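Local structure of uncharacterized protein lp_2664 (Lactobacillus plantarum WCFS1, 2PJQ) at the interface of chains A and B. The protein is of unknown function but, as an HD-domain protein, is probably a metal-dependent phosphohydrolase. Numbering follows the deposited sequence. Chains: chain A/B, Uncharacterized protein lp_2664.

Contact 1: the interface of chains A and B. Residues chain A 133-136, 139, 201-202, 205; chain B 209, 212-213, 216-217, 220.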
ATOM      1  N   ILE A 133       3.321 -12.141  -3.395  1.00  7.66           N
ATOM      2  CA  ILE A 133       3.205 -12.694  -2.059  1.00  7.99           C
ATOM      3  C   ILE A 133       4.485 -12.307  -1.373  1.00  9.43           C
ATOM      4  O   ILE A 133       5.348 -11.687  -1.988  1.00 11.76           O
ATOM      5  CB  ILE A 133       3.052 -14.245  -2.067  1.00  6.28           C
ATOM      6  CG1 ILE A 133       4.301 -14.910  -2.666  1.00  5.00           C
ATOM      7  CG2 ILE A 133       1.783 -14.633  -2.837  1.00  3.58           C
ATOM      8  CD1 ILE A 133       4.220 -16.444  -2.744  1.00  4.40           C
ATOM      9  N   GLY A 134       4.633 -12.677  -0.113  1.00  6.40           N
ATOM     10  CA  GLY A 134       5.830 -12.277   0.588  1.00  6.00           C
ATOM     11  C   GLY A 134       5.657 -10.795   0.873  1.00  6.80           C
ATOM     12  O   GLY A 134       4.637 -10.209   0.518  1.00  5.12           O
ATOM     13  N   ALA A 135       6.648 -10.198   1.524  1.00 15.19           N
ATOM     14  CA  ALA A 135       6.627  -8.784   1.877  1.00 14.86           C
ATOM     15  C   ALA A 135       6.326  -7.948   0.637  1.00 16.62           C
ATOM     16  O   ALA A 135       5.537  -6.981   0.688  1.00 16.10           O
ATOM     17  CB  ALA A 135       7.965  -8.388   2.460  1.00 10.79           C
ATOM     18  N   ILE A 136       6.942  -8.331  -0.479  1.00 12.07           N
ATOM     19  CA  ILE A 136       6.723  -7.616  -1.723  1.00 13.30           C
ATOM     20  C   ILE A 136       5.257  -7.644  -2.141  1.00 13.33           C
ATOM     21  O   ILE A 136       4.703  -6.625  -2.553  1.00 13.34           O
ATOM     22  CB  ILE A 136       7.606  -8.170  -2.826  1.00 15.32           C
ATOM     23  CG1 ILE A 136       9.010  -7.553  -2.688  1.00 16.76           C
ATOM     24  CG2 ILE A 136       6.971  -7.899  -4.175  1.00 14.92           C
ATOM     25  CD1 ILE A 136      10.049  -8.059  -3.684  1.00 14.90           C
ATOM     26  N   ALA A 139       3.315  -5.198   0.037  1.00 10.71           N
ATOM     27  CA  ALA A 139       3.546  -3.854  -0.473  1.00  8.29           C
ATOM     28  C   ALA A 139       2.735  -3.576  -1.723  1.00  6.98           C
ATOM     29  O   ALA A 139       1.906  -2.658  -1.736  1.00  7.20           O
ATOM     30  CB  ALA A 139       5.015  -3.655  -0.763  1.00  5.32           C
ATOM     31  N   HIS A 201       8.619 -19.691   1.849  1.00 38.75           N
ATOM     32  CA  HIS A 201       9.119 -18.707   2.806  1.00 41.12           C
ATOM     33  C   HIS A 201       8.566 -17.330   2.466  1.00 38.67           C
ATOM     34  O   HIS A 201       9.206 -16.306   2.687  1.00 38.17           O
ATOM     35  CB  HIS A 201      10.649 -18.636   2.822  1.00 51.70           C
ATOM     36  CG  HIS A 201      11.199 -17.876   3.998  1.00 59.27           C
ATOM     37  ND1 HIS A 201      10.569 -16.769   4.532  1.00 61.45           N
ATOM     38  CD2 HIS A 201      12.319 -18.058   4.737  1.00 61.15           C
ATOM     39  CE1 HIS A 201      11.275 -16.305   5.548  1.00 62.68           C
ATOM     40  NE2 HIS A 201      12.342 -17.069   5.693  1.00 62.79           N
ATOM     41  N   ARG A 202       7.359 -17.306   1.925  1.00 37.51           N
ATOM     42  CA  ARG A 202       6.762 -16.044   1.563  1.00 32.61           C
ATOM     43  C   ARG A 202       5.311 -15.951   2.001  1.00 30.37           C
ATOM     44  O   ARG A 202       4.609 -15.030   1.609  1.00 31.95           O
ATOM     45  CB  ARG A 202       6.899 -15.836   0.051  1.00 24.92           C
ATOM     46  CG  ARG A 202       8.350 -15.786  -0.401  1.00 18.34           C
ATOM     47  CD  ARG A 202       8.501 -15.349  -1.837  1.00 15.66           C
ATOM     48  NE  ARG A 202       9.881 -14.960  -2.108  1.00 15.95           N
ATOM     49  CZ  ARG A 202      10.309 -14.440  -3.256  1.00 15.96           C
ATOM     50  NH1 ARG A 202       9.464 -14.253  -4.255  1.00 15.59           N
ATOM     51  NH2 ARG A 202      11.576 -14.073  -3.396  1.00 17.06           N
ATOM     52  N   VAL A 205       4.901 -14.225   6.342  1.00 13.60           N
ATOM     53  CA  VAL A 205       4.888 -12.767   6.449  1.00 12.30           C
ATOM     54  C   VAL A 205       3.524 -12.177   6.149  1.00 11.35           C
ATOM     55  O   VAL A 205       3.065 -11.268   6.819  1.00  9.71           O
ATOM     56  CB  VAL A 205       5.878 -12.143   5.449  1.00 18.80           C
ATOM     57  CG1 VAL A 205       6.253 -10.744   5.914  1.00 19.48           C
ATOM     58  CG2 VAL A 205       7.111 -13.052   5.283  1.00 19.22           C
TER
ATOM     59  N   PHE B 209       8.474  -6.854   8.171  1.00 23.09           N
ATOM     60  CA  PHE B 209       8.077  -6.517   6.799  1.00 19.91           C
ATOM     61  C   PHE B 209       9.180  -5.871   5.979  1.00 19.80           C
ATOM     62  O   PHE B 209       9.267  -6.099   4.776  1.00 19.76           O
ATOM     63  CB  PHE B 209       6.873  -5.569   6.845  1.00 14.65           C
ATOM     64  CG  PHE B 209       6.525  -4.928   5.525  1.00 11.43           C
ATOM     65  CD1 PHE B 209       5.724  -5.591   4.599  1.00 11.06           C
ATOM     66  CD2 PHE B 209       6.948  -3.624   5.234  1.00 11.02           C
ATOM     67  CE1 PHE B 209       5.335  -4.961   3.406  1.00  9.24           C
ATOM     68  CE2 PHE B 209       6.567  -2.989   4.053  1.00  8.98           C
ATOM     69  CZ  PHE B 209       5.758  -3.661   3.133  1.00  7.73           C
ATOM     70  N   GLN B 212      12.066  -8.529   5.660  1.00 20.39           N
ATOM     71  CA  GLN B 212      11.474  -9.538   4.801  1.00 19.10           C
ATOM     72  C   GLN B 212      11.448  -9.015   3.375  1.00 18.78           C
ATOM     73  O   GLN B 212      11.777  -9.734   2.427  1.00 20.00           O
ATOM     74  CB  GLN B 212      10.050  -9.846   5.261  1.00 22.93           C
ATOM     75  CG  GLN B 212       9.959 -11.050   6.171  1.00 23.28           C
ATOM     76  CD  GLN B 212      10.340 -12.320   5.455  1.00 23.19           C
ATOM     77  OE1 GLN B 212      11.023 -13.172   6.017  1.00 24.58           O
ATOM     78  NE2 GLN B 212       9.895 -12.459   4.204  1.00 22.39           N
ATOM     79  N   PHE B 213      11.056  -7.751   3.232  1.00 19.90           N
ATOM     80  CA  PHE B 213      10.983  -7.101   1.924  1.00 17.85           C
ATOM     81  C   PHE B 213      12.328  -7.100   1.194  1.00 16.97           C
ATOM     82  O   PHE B 213      12.407  -7.526   0.045  1.00 17.22           O
ATOM     83  CB  PHE B 213      10.475  -5.656   2.075  1.00 12.81           C
ATOM     84  CG  PHE B 213      10.231  -4.959   0.769  1.00 11.12           C
ATOM     85  CD1 PHE B 213      11.283  -4.684  -0.102  1.00  9.95           C
ATOM     86  CD2 PHE B 213       8.944  -4.611   0.388  1.00 11.49           C
ATOM     87  CE1 PHE B 213      11.052  -4.078  -1.332  1.00  9.81           C
ATOM     88  CE2 PHE B 213       8.701  -4.002  -0.849  1.00 10.38           C
ATOM     89  CZ  PHE B 213       9.756  -3.735  -1.708  1.00  8.97           C
ATOM     90  N   GLU B 216      13.665 -10.714   0.336  1.00 10.63           N
ATOM     91  CA  GLU B 216      12.963 -11.170  -0.858  1.00 10.85           C
ATOM     92  C   GLU B 216      13.487 -10.486  -2.111  1.00 12.45           C
ATOM     93  O   GLU B 216      13.792 -11.136  -3.109  1.00 12.51           O
ATOM     94  CB  GLU B 216      11.462 -10.917  -0.707  1.00 11.80           C
ATOM     95  CG  GLU B 216      10.731 -12.076  -0.059  1.00 15.86           C
ATOM     96  CD  GLU B 216       9.366 -11.709   0.525  1.00 17.70           C
ATOM     97  OE1 GLU B 216       8.578 -11.021  -0.169  1.00 18.61           O
ATOM     98  OE2 GLU B 216       9.084 -12.133   1.676  1.00 15.57           O
ATOM     99  N   TRP B 217      13.592  -9.165  -2.052  1.00 16.25           N
ATOM    100  CA  TRP B 217      14.068  -8.394  -3.186  1.00 18.09           C
ATOM    101  C   TRP B 217      15.460  -8.824  -3.581  1.00 17.91           C
ATOM    102  O   TRP B 217      15.754  -9.014  -4.748  1.00 17.26           O
ATOM    103  CB  TRP B 217      14.085  -6.916  -2.834  1.00 18.09           C
ATOM    104  CG  TRP B 217      14.625  -6.061  -3.909  1.00 17.02           C
ATOM    105  CD1 TRP B 217      15.874  -6.105  -4.438  1.00 15.60           C
ATOM    106  CD2 TRP B 217      13.941  -4.993  -4.570  1.00 17.27           C
ATOM    107  NE1 TRP B 217      16.019  -5.123  -5.389  1.00 17.46           N
ATOM    108  CE2 TRP B 217      14.844  -4.425  -5.490  1.00 16.72           C
ATOM    109  CE3 TRP B 217      12.652  -4.456  -4.472  1.00 17.76           C
ATOM    110  CZ2 TRP B 217      14.501  -3.350  -6.310  1.00 15.61           C
ATOM    111  CZ3 TRP B 217      12.313  -3.379  -5.292  1.00 18.02           C
ATOM    112  CH2 TRP B 217      13.235  -2.843  -6.195  1.00 15.74           C
ATOM    113  N   ASP B 220      15.427 -12.351  -5.238  1.00 16.56           N
ATOM    114  CA  ASP B 220      15.037 -12.285  -6.632  1.00 15.87           C
ATOM    115  C   ASP B 220      16.210 -11.769  -7.394  1.00 16.53           C
ATOM    116  O   ASP B 220      17.022 -12.599  -7.841  1.00 18.49           O
ATOM    117  CB  ASP B 220      13.869 -11.339  -6.844  1.00 17.27           C
ATOM    118  CG  ASP B 220      12.634 -11.772  -6.107  1.00 17.85           C
ATOM    119  OD1 ASP B 220      12.530 -12.978  -5.776  1.00 17.14           O
ATOM    120  OD2 ASP B 220      11.763 -10.909  -5.870  1.00 17.21           O
TER

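Contact 2: the interface of chains A and B. Residues chain A 27, 142-143, 145-147, 149-150, 152; chain B 27, 142-143, 145-147.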
ATOM      1  N   HIS A  27       2.615   3.266 -11.896  1.00 18.16           N
ATOM      2  CA  HIS A  27       2.031   3.709 -10.619  1.00 16.89           C
ATOM      3  C   HIS A  27       0.920   2.838 -10.028  1.00 14.86           C
ATOM      4  O   HIS A  27       0.047   3.344  -9.324  1.00 11.61           O
ATOM      5  CB  HIS A  27       1.532   5.148 -10.752  1.00 18.21           C
ATOM      6  CG  HIS A  27       2.532   6.050 -11.391  1.00 19.79           C
ATOM      7  ND1 HIS A  27       3.830   6.151 -10.938  1.00 20.27           N
ATOM      8  CD2 HIS A  27       2.466   6.809 -12.510  1.00 21.28           C
ATOM      9  CE1 HIS A  27       4.522   6.924 -11.753  1.00 21.34           C
ATOM     10  NE2 HIS A  27       3.716   7.336 -12.717  1.00 23.21           N
ATOM     11  N   LEU A 142      -1.362  -3.603  -1.262  1.00  5.02           N
ATOM     12  CA  LEU A 142      -1.921  -2.345  -0.798  1.00  7.58           C
ATOM     13  C   LEU A 142      -1.544  -1.132  -1.645  1.00  7.58           C
ATOM     14  O   LEU A 142      -2.296  -0.156  -1.723  1.00  5.99           O
ATOM     15  CB  LEU A 142      -1.545  -2.099   0.674  1.00  7.74           C
ATOM     16  CG  LEU A 142      -2.492  -2.886   1.580  1.00  7.49           C
ATOM     17  CD1 LEU A 142      -1.970  -4.314   1.785  1.00  4.75           C
ATOM     18  CD2 LEU A 142      -2.639  -2.149   2.875  1.00  5.46           C
ATOM     19  N   TYR A 143      -0.376  -1.184  -2.271  1.00 12.91           N
ATOM     20  CA  TYR A 143       0.072  -0.073  -3.102  1.00 11.71           C
ATOM     21  C   TYR A 143      -0.887   0.090  -4.270  1.00 11.36           C
ATOM     22  O   TYR A 143      -1.036   1.176  -4.828  1.00 11.81           O
ATOM     23  CB  TYR A 143       1.481  -0.343  -3.593  1.00  7.98           C
ATOM     24  CG  TYR A 143       2.013   0.702  -4.513  1.00 10.62           C
ATOM     25  CD1 TYR A 143       1.698   0.691  -5.874  1.00 13.39           C
ATOM     26  CD2 TYR A 143       2.859   1.701  -4.038  1.00 12.62           C
ATOM     27  CE1 TYR A 143       2.225   1.650  -6.747  1.00 12.60           C
ATOM     28  CE2 TYR A 143       3.390   2.663  -4.900  1.00 13.45           C
ATOM     29  CZ  TYR A 143       3.072   2.628  -6.248  1.00 12.59           C
ATOM     30  OH  TYR A 143       3.629   3.551  -7.093  1.00 13.32           O
ATOM     31  N   SER A 145      -4.195  -0.714  -3.992  1.00  9.71           N
ATOM     32  CA  SER A 145      -5.414  -0.208  -3.378  1.00 10.55           C
ATOM     33  C   SER A 145      -5.331   1.298  -3.228  1.00 11.96           C
ATOM     34  O   SER A 145      -6.348   1.990  -3.334  1.00 12.38           O
ATOM     35  CB  SER A 145      -5.619  -0.828  -2.006  1.00  7.65           C
ATOM     36  OG  SER A 145      -5.444  -2.223  -2.072  1.00 10.21           O
ATOM     37  N   GLY A 146      -4.127   1.801  -2.956  1.00  8.50           N
ATOM     38  CA  GLY A 146      -3.954   3.234  -2.835  1.00  7.11           C
ATOM     39  C   GLY A 146      -4.261   3.809  -4.205  1.00  7.59           C
ATOM     40  O   GLY A 146      -5.117   4.692  -4.383  1.00  5.37           O
ATOM     41  N   HIS A 147      -3.557   3.267  -5.185  1.00 10.28           N
ATOM     42  CA  HIS A 147      -3.714   3.676  -6.564  1.00 12.54           C
ATOM     43  C   HIS A 147      -5.175   3.711  -7.032  1.00 13.37           C
ATOM     44  O   HIS A 147      -5.635   4.701  -7.599  1.00 14.24           O
ATOM     45  CB  HIS A 147      -2.906   2.732  -7.455  1.00 11.56           C
ATOM     46  CG  HIS A 147      -3.115   2.950  -8.920  1.00 12.36           C
ATOM     47  ND1 HIS A 147      -2.818   4.139  -9.544  1.00 14.59           N
ATOM     48  CD2 HIS A 147      -3.601   2.131  -9.882  1.00 13.38           C
ATOM     49  CE1 HIS A 147      -3.112   4.045 -10.828  1.00 14.46           C
ATOM     50  NE2 HIS A 147      -3.591   2.836 -11.059  1.00 13.14           N
ATOM     51  N   GLY A 149      -7.971   3.412  -5.056  1.00 16.52           N
ATOM     52  CA  GLY A 149      -8.930   4.011  -4.145  1.00 18.97           C
ATOM     53  C   GLY A 149      -9.777   2.986  -3.403  1.00 21.35           C
ATOM     54  O   GLY A 149     -10.735   3.331  -2.718  1.00 23.05           O
ATOM     55  N   GLU A 150      -9.408   1.720  -3.539  1.00 20.60           N
ATOM     56  CA  GLU A 150     -10.096   0.606  -2.902  1.00 21.15           C
ATOM     57  C   GLU A 150     -10.126   0.776  -1.389  1.00 21.08           C
ATOM     58  O   GLU A 150      -9.411   1.599  -0.837  1.00 21.05           O
ATOM     59  CB  GLU A 150      -9.344  -0.668  -3.248  1.00 28.93           C
ATOM     60  CG  GLU A 150     -10.157  -1.920  -3.425  1.00 31.92           C
ATOM     61  CD  GLU A 150      -9.259  -3.086  -3.777  1.00 34.99           C
ATOM     62  OE1 GLU A 150      -8.508  -3.533  -2.880  1.00 35.51           O
ATOM     63  OE2 GLU A 150      -9.284  -3.537  -4.946  1.00 35.45           O
ATOM     64  N   ILE A 152      -9.427  -0.587   2.468  1.00 25.69           N
ATOM     65  CA  ILE A 152      -8.449  -1.475   3.082  1.00 27.35           C
ATOM     66  C   ILE A 152      -9.044  -2.638   3.852  1.00 27.87           C
ATOM     67  O   ILE A 152      -8.519  -3.745   3.801  1.00 29.33           O
ATOM     68  CB  ILE A 152      -7.500  -0.719   4.048  1.00 26.89           C
ATOM     69  CG1 ILE A 152      -6.934   0.526   3.369  1.00 27.82           C
ATOM     70  CG2 ILE A 152      -6.332  -1.625   4.448  1.00 25.33           C
ATOM     71  CD1 ILE A 152      -6.141   1.424   4.296  1.00 28.42           C
TER
ATOM     72  N   HIS B  27      -9.322   8.613   0.011  1.00 33.98           N
ATOM     73  CA  HIS B  27      -8.521   7.653  -0.739  1.00 32.87           C
ATOM     74  C   HIS B  27      -7.024   7.956  -0.695  1.00 29.38           C
ATOM     75  O   HIS B  27      -6.388   8.094  -1.737  1.00 27.74           O
ATOM     76  CB  HIS B  27      -8.992   7.595  -2.193  1.00 38.80           C
ATOM     77  CG  HIS B  27     -10.473   7.727  -2.348  1.00 41.63           C
ATOM     78  ND1 HIS B  27     -11.365   7.146  -1.472  1.00 43.04           N
ATOM     79  CD2 HIS B  27     -11.219   8.375  -3.273  1.00 42.40           C
ATOM     80  CE1 HIS B  27     -12.599   7.432  -1.849  1.00 43.34           C
ATOM     81  NE2 HIS B  27     -12.539   8.176  -2.940  1.00 45.30           N
ATOM     82  N   LEU B 142       1.920   2.325   2.583  1.00  9.40           N
ATOM     83  CA  LEU B 142       1.950   2.027   1.153  1.00  8.38           C
ATOM     84  C   LEU B 142       0.700   2.367   0.380  1.00  8.08           C
ATOM     85  O   LEU B 142       0.770   2.717  -0.796  1.00  6.06           O
ATOM     86  CB  LEU B 142       2.284   0.555   0.929  1.00  6.44           C
ATOM     87  CG  LEU B 142       3.781   0.277   1.069  1.00  5.82           C
ATOM     88  CD1 LEU B 142       4.002  -0.690   2.206  1.00  2.92           C
ATOM     89  CD2 LEU B 142       4.335  -0.260  -0.243  1.00  1.46           C
ATOM     90  N   TYR B 143      -0.448   2.233   1.022  1.00  6.03           N
ATOM     91  CA  TYR B 143      -1.685   2.575   0.361  1.00  5.79           C
ATOM     92  C   TYR B 143      -1.425   4.007  -0.132  1.00  7.27           C
ATOM     93  O   TYR B 143      -1.469   4.295  -1.348  1.00  4.69           O
ATOM     94  CB  TYR B 143      -2.825   2.514   1.374  1.00  8.19           C
ATOM     95  CG  TYR B 143      -4.198   2.840   0.832  1.00 11.14           C
ATOM     96  CD1 TYR B 143      -4.595   4.162   0.614  1.00 11.12           C
ATOM     97  CD2 TYR B 143      -5.121   1.827   0.587  1.00 11.74           C
ATOM     98  CE1 TYR B 143      -5.881   4.461   0.182  1.00 11.23           C
ATOM     99  CE2 TYR B 143      -6.399   2.114   0.151  1.00 12.65           C
ATOM    100  CZ  TYR B 143      -6.775   3.427  -0.041  1.00 12.28           C
ATOM    101  OH  TYR B 143      -8.065   3.693  -0.404  1.00 12.23           O
ATOM    102  N   SER B 145       1.293   5.673  -0.581  1.00 15.91           N
ATOM    103  CA  SER B 145       2.306   5.742  -1.637  1.00 18.37           C
ATOM    104  C   SER B 145       1.680   5.375  -2.982  1.00 20.51           C
ATOM    105  O   SER B 145       1.896   6.061  -3.988  1.00 21.90           O
ATOM    106  CB  SER B 145       3.472   4.794  -1.341  1.00 17.58           C
ATOM    107  OG  SER B 145       4.223   5.215  -0.210  1.00 18.03           O
ATOM    108  N   GLY B 146       0.904   4.291  -2.989  1.00 18.59           N
ATOM    109  CA  GLY B 146       0.247   3.858  -4.201  1.00 18.83           C
ATOM    110  C   GLY B 146      -0.778   4.872  -4.672  1.00 20.84           C
ATOM    111  O   GLY B 146      -1.160   4.874  -5.838  1.00 22.57           O
ATOM    112  N   HIS B 147      -1.246   5.726  -3.771  1.00 16.82           N
ATOM    113  CA  HIS B 147      -2.212   6.759  -4.135  1.00 17.25           C
ATOM    114  C   HIS B 147      -1.449   7.950  -4.700  1.00 17.08           C
ATOM    115  O   HIS B 147      -2.045   8.926  -5.162  1.00 16.96           O
ATOM    116  CB  HIS B 147      -3.007   7.199  -2.902  1.00 22.28           C
ATOM    117  CG  HIS B 147      -3.682   8.531  -3.043  1.00 24.68           C
ATOM    118  ND1 HIS B 147      -4.660   8.782  -3.984  1.00 27.78           N
ATOM    119  CD2 HIS B 147      -3.553   9.671  -2.324  1.00 24.60           C
ATOM    120  CE1 HIS B 147      -5.108  10.016  -3.832  1.00 27.53           C
ATOM    121  NE2 HIS B 147      -4.453  10.576  -2.830  1.00 26.08           N
TER

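Contact 1: the interface of chains A and B
The side chain of B:Glu216 runs out extended beyond CG (chi2 161°) and delivers its carboxylate to the start of A helix 134-148. A:Arg202, with CG anti to its carbonyl carbon and an extended chain from CG to NE, arrives beside it from the other subunit. In this HD-domain protein the pairing amounts to a helix N-cap supplied by the partner chain. B:Glu216 OE2 takes the backbone N-H of A:Ala135 at 3.1 Å, through the syn lone pair on the side of the other oxygen. The other oxygen of B:Glu216, OE1, accepts from A:Ile136 N at 3.2 Å, nearly straight (168° at H) but from above the carboxylate plane. Two amides of the first helical turn thus hold the carboxylate by both oxygens, and the positive end of the helix dipole would probably favour its charged form. Beyond it, the guanidinium of A:Arg202 reaches tip to tip for B:Asp220, and NH2 makes a salt bridge to OD1 at 2.8 Å. The bond is straight (177° at H); OD1 lies in the guanidinium plane, whereas NH2 stands above the carboxylate plane. A:Arg202 also comes tip to tip with B:Glu216, its NE 3.6 Å from the B:Glu216 CG methylene. An alanine in place of B:Glu216 would remove both acceptor oxygens and would probably leave this helix start without its cap and the arginine less well supported. Apolar packing flanks the polar pair. B:Phe213, its CG anti to the backbone N, presents one face to A:Ile136, whose CG1 sits 3.9 Å above the ring plane over its centre. A:Ala139 CB meets the edge of that ring, in its plane, 3.7 Å from B:Phe213 CE2. On another flank B:Gln212, bent at chi2, meets A:Val205 tip to tip, its CG 3.7 Å from the valine CG1.

Contact 2: the interface of chains A and B
The backbone carbonyl oxygen of A:Glu150 is gripped by one hydrogen bond across the interface, from the phenol OH of B:Tyr143 at 2.5 Å. The donor lies nearly along the C=O axis (161°) and the oxygen lies in the plane of the ring, at its edge; A:Glu150 is poorly ordered, so the fine geometry deserves little weight. B:Tyr143 gets there with CG anti to its backbone N (chi1 -180°), which sends the ring across the partner helix. Its face is met by A:Gly146, whose CA lies 3.6 Å from the centroid of the B:Tyr143 ring in a CH-pi contact. The reciprocal pair matches it: B:Gly146 CA is 3.4 Å from the centroid of the A:Tyr143 ring. A glycine at this position presents no side chain, which lets the ring lie directly on the backbone. A:Ile152 crosses B:Tyr143 obliquely, CG1 at 3.6 Å from CD2, and A:Ser145 CB stands 3.7 Å from B:Tyr143 CE2, so helix and following loop together cradle the ring. Nearby, the carbonyl oxygen of B:Gly146 lies 3.0 Å from A:His147 N. The site lies where the C-terminal halves of A helix 134-148 and B helix 134-146 meet, with the loop of A:Gly149 to A:Ile152 closing over B:Tyr143.

The centres of the C-alpha atoms of contact 1 and contact 2 are about 18 Å apart, and A helix 134-148 joins them: its first turns serve contact 1, its last turns contact 2. On the B side the two draw on different elements, helix 204-219 with the residue after it for contact 1 and helix 134-146 with the loop residues B:His27 and B:His147 for contact 2. The two-fold symmetry repeats contact 1 with the chains exchanged, whereas contact 2 already holds reciprocal pairs and so lies near the axis. Such shared use of one helix is consistent with a dimer, although the structure alone does not prove one in solution.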